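Local coordinates for hemopexin fold protein CP4 (Vigna unguiculata, PDB 3OYO), which is a seed protein of the hemopexin fold that holds a calcium ion in its central channel and whose biological role remains to be defined, at residues 4-9 / 63-68. Numbering follows the deposited sequence.
Sequences INAAFR and DCSFHT. With CA (calcium ion), chain C.
Asn5 and Asp63 meet at the calcium ion. Asn5 O and Asp63 O each bind the calcium at 2.5 Å. Asn5 adds a second ligand, its side-chain OD1, at 2.7 Å from the calcium. Asn5 CG lies anti to its backbone N (chi1 -156°), which brings the amide to the metal and sets ND2 beside Asp63 CB. The Asp63 carboxylate does not bind the calcium; its OD2 accepts a hydrogen bond from Gly78 N. Asp119 O and Asp172 O complete the site. Ala6 CB then packs against Cys64 N at 3.4 Å. Ala7 O accepts a weak hydrogen bond from Ser65 OG (3.3 Å). The same hydroxyl touches the edge of the Phe8 ring at CD1. At Arg9 the guanidinium stacks on one face of the His67 ring, with centres 4.0 Å apart and planes tilted by 29°. Arg9 O also touches His67 CD2, at 3.1 Å. An alanine here would probably leave the His67 imidazole without its flat, charged partner on this face and freer to turn. Strands 6-9 and 64-67 run nearly parallel (8°) but belong to separate antiparallel sheets. They are the innermost strands of adjacent blades, lining the central channel of the four-bladed hemopexin beta-propeller.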
ATOM      1  N   ILE A   4      -5.431   2.370   8.994  1.00  8.95           N
ATOM      2  CA  ILE A   4      -5.384   2.207   7.546  1.00  8.00           C
ATOM      3  C   ILE A   4      -4.807   0.793   7.249  1.00  7.88           C
ATOM      4  O   ILE A   4      -3.756   0.406   7.753  1.00  6.57           O
ATOM      5  CB  ILE A   4      -4.544   3.358   6.882  1.00 11.83           C
ATOM      6  CG1 ILE A   4      -5.213   4.722   7.160  1.00 11.28           C
ATOM      7  CG2 ILE A   4      -4.369   3.126   5.353  1.00 10.80           C
ATOM      8  CD1 ILE A   4      -4.337   5.944   6.926  1.00 13.23           C
ATOM      9  N   ASN A   5      -5.539   0.024   6.439  1.00  9.40           N
ATOM     10  CA  ASN A   5      -5.147  -1.296   6.139  1.00  9.03           C
ATOM     11  C   ASN A   5      -4.434  -1.376   4.797  1.00  8.99           C
ATOM     12  O   ASN A   5      -3.680  -2.310   4.553  1.00  8.90           O
ATOM     13  CB  ASN A   5      -6.366  -2.228   6.165  1.00 12.11           C
ATOM     14  CG  ASN A   5      -5.973  -3.679   6.444  1.00 13.69           C
ATOM     15  OD1 ASN A   5      -4.843  -3.931   6.838  1.00 14.02           O
ATOM     16  ND2 ASN A   5      -6.923  -4.619   6.320  1.00 14.69           N
ATOM     17  N   ALA A   6      -4.672  -0.422   3.903  1.00  9.93           N
ATOM     18  CA  ALA A   6      -3.983  -0.468   2.593  1.00  9.55           C
ATOM     19  C   ALA A   6      -4.029   0.898   1.976  1.00  9.59           C
ATOM     20  O   ALA A   6      -4.909   1.692   2.300  1.00 10.35           O
ATOM     21  CB  ALA A   6      -4.655  -1.509   1.679  1.00  8.39           C
ATOM     22  N   ALA A   7      -3.091   1.193   1.079  1.00  9.39           N
ATOM     23  CA  ALA A   7      -3.022   2.520   0.456  1.00  8.60           C
ATOM     24  C   ALA A   7      -2.244   2.427  -0.829  1.00  9.01           C
ATOM     25  O   ALA A   7      -1.306   1.651  -0.921  1.00  9.88           O
ATOM     26  CB  ALA A   7      -2.308   3.506   1.400  1.00  6.09           C
ATOM     27  N   PHE A   8      -2.638   3.193  -1.842  1.00 11.22           N
ATOM     28  CA  PHE A   8      -1.874   3.232  -3.068  1.00 11.20           C
ATOM     29  C   PHE A   8      -2.099   4.576  -3.713  1.00 12.10           C
ATOM     30  O   PHE A   8      -3.200   5.173  -3.659  1.00 12.36           O
ATOM     31  CB  PHE A   8      -2.168   2.039  -4.026  1.00  9.47           C
ATOM     32  CG  PHE A   8      -3.488   2.118  -4.789  1.00  9.54           C
ATOM     33  CD1 PHE A   8      -4.629   1.423  -4.337  1.00 10.30           C
ATOM     34  CD2 PHE A   8      -3.576   2.817  -5.983  1.00 10.42           C
ATOM     35  CE1 PHE A   8      -5.826   1.433  -5.075  1.00 11.41           C
ATOM     36  CE2 PHE A   8      -4.769   2.875  -6.724  1.00  7.98           C
ATOM     37  CZ  PHE A   8      -5.913   2.180  -6.264  1.00  9.07           C
ATOM     38  N   ARG A   9      -1.062   5.068  -4.358  1.00 12.95           N
ATOM     39  CA  ARG A   9      -1.210   6.371  -4.925  1.00 14.79           C
ATOM     40  C   ARG A   9      -1.796   6.284  -6.303  1.00 14.73           C
ATOM     41  O   ARG A   9      -1.517   5.344  -7.069  1.00 14.15           O
ATOM     42  CB  ARG A   9       0.098   7.129  -4.903  1.00 22.21           C
ATOM     43  CG  ARG A   9       1.029   6.799  -6.005  1.00 24.65           C
ATOM     44  CD  ARG A   9       1.924   7.977  -6.102  1.00 26.82           C
ATOM     45  NE  ARG A   9       2.774   7.966  -7.274  1.00 29.98           N
ATOM     46  CZ  ARG A   9       3.610   6.995  -7.617  1.00 31.75           C
ATOM     47  NH1 ARG A   9       3.691   5.846  -6.936  1.00 34.81           N
ATOM     48  NH2 ARG A   9       4.351   7.159  -8.697  1.00 33.56           N
ATOM     49  N   ASP A  63      -6.481  -5.444   1.999  1.00  7.38           N
ATOM     50  CA  ASP A  63      -5.530  -5.375   3.129  1.00  7.93           C
ATOM     51  C   ASP A  63      -4.088  -5.085   2.649  1.00  7.63           C
ATOM     52  O   ASP A  63      -3.164  -5.149   3.419  1.00  7.40           O
ATOM     53  CB  ASP A  63      -5.559  -6.698   3.924  1.00  4.21           C
ATOM     54  CG  ASP A  63      -5.153  -7.907   3.086  1.00  4.93           C
ATOM     55  OD1 ASP A  63      -4.618  -7.763   1.950  1.00  2.71           O
ATOM     56  OD2 ASP A  63      -5.346  -9.051   3.574  1.00  3.38           O
ATOM     57  N   CYS A  64      -3.906  -4.793   1.357  1.00 11.84           N
ATOM     58  CA  CYS A  64      -2.582  -4.497   0.820  1.00 11.91           C
ATOM     59  C   CYS A  64      -2.780  -4.108  -0.609  1.00 11.73           C
ATOM     60  O   CYS A  64      -3.654  -4.633  -1.258  1.00  7.97           O
ATOM     61  CB  CYS A  64      -1.612  -5.705   0.936  1.00 12.32           C
ATOM     62  SG  CYS A  64       0.015  -5.448   0.189  1.00 15.06           S
ATOM     63  N   SER A  65      -1.993  -3.169  -1.111  1.00 11.90           N
ATOM     64  CA  SER A  65      -2.102  -2.716  -2.490  1.00 11.36           C
ATOM     65  C   SER A  65      -0.865  -1.882  -2.864  1.00 10.93           C
ATOM     66  O   SER A  65      -0.203  -1.333  -2.028  1.00  3.65           O
ATOM     67  CB  SER A  65      -3.376  -1.864  -2.693  1.00  8.79           C
ATOM     68  OG  SER A  65      -3.361  -0.795  -1.772  1.00  8.53           O
ATOM     69  N   PHE A  66      -0.542  -1.831  -4.130  1.00  8.23           N
ATOM     70  CA  PHE A  66       0.509  -0.956  -4.599  1.00  9.00           C
ATOM     71  C   PHE A  66       0.208  -0.470  -6.016  1.00  8.52           C
ATOM     72  O   PHE A  66      -0.439  -1.141  -6.808  1.00  7.53           O
ATOM     73  CB  PHE A  66       1.929  -1.568  -4.497  1.00  6.79           C
ATOM     74  CG  PHE A  66       2.105  -2.889  -5.229  1.00  6.75           C
ATOM     75  CD1 PHE A  66       1.918  -4.099  -4.554  1.00  5.12           C
ATOM     76  CD2 PHE A  66       2.507  -2.929  -6.593  1.00  5.93           C
ATOM     77  CE1 PHE A  66       2.119  -5.326  -5.206  1.00  4.72           C
ATOM     78  CE2 PHE A  66       2.713  -4.154  -7.255  1.00  4.97           C
ATOM     79  CZ  PHE A  66       2.538  -5.362  -6.544  1.00  4.96           C
ATOM     80  N   HIS A  67       0.685   0.732  -6.289  1.00 10.56           N
ATOM     81  CA  HIS A  67       0.571   1.359  -7.587  1.00 11.25           C
ATOM     82  C   HIS A  67       1.626   0.736  -8.489  1.00 11.02           C
ATOM     83  O   HIS A  67       2.778   0.470  -8.050  1.00  7.29           O
ATOM     84  CB  HIS A  67       0.825   2.873  -7.399  1.00 18.31           C
ATOM     85  CG  HIS A  67       1.151   3.609  -8.653  1.00 21.43           C
ATOM     86  ND1 HIS A  67       2.375   3.509  -9.279  1.00 25.31           N
ATOM     87  CD2 HIS A  67       0.433   4.505  -9.371  1.00 25.27           C
ATOM     88  CE1 HIS A  67       2.386   4.276 -10.348  1.00 25.46           C
ATOM     89  NE2 HIS A  67       1.222   4.897 -10.426  1.00 27.02           N
ATOM     90  N   THR A  68       1.278   0.536  -9.754  1.00 10.52           N
ATOM     91  CA  THR A  68       2.273   0.031 -10.738  1.00 10.67           C
ATOM     92  C   THR A  68       2.585   1.104 -11.771  1.00 11.59           C
ATOM     93  O   THR A  68       3.652   1.722 -11.729  1.00 11.68           O
ATOM     94  CB  THR A  68       1.770  -1.228 -11.481  1.00  8.61           C
ATOM     95  OG1 THR A  68       0.516  -0.923 -12.130  1.00  7.05           O
ATOM     96  CG2 THR A  68       1.647  -2.427 -10.534  1.00  5.62           C
TER
HETATM   97 CA    CA C 228      -2.459  -4.271   5.616  1.00 22.80          CA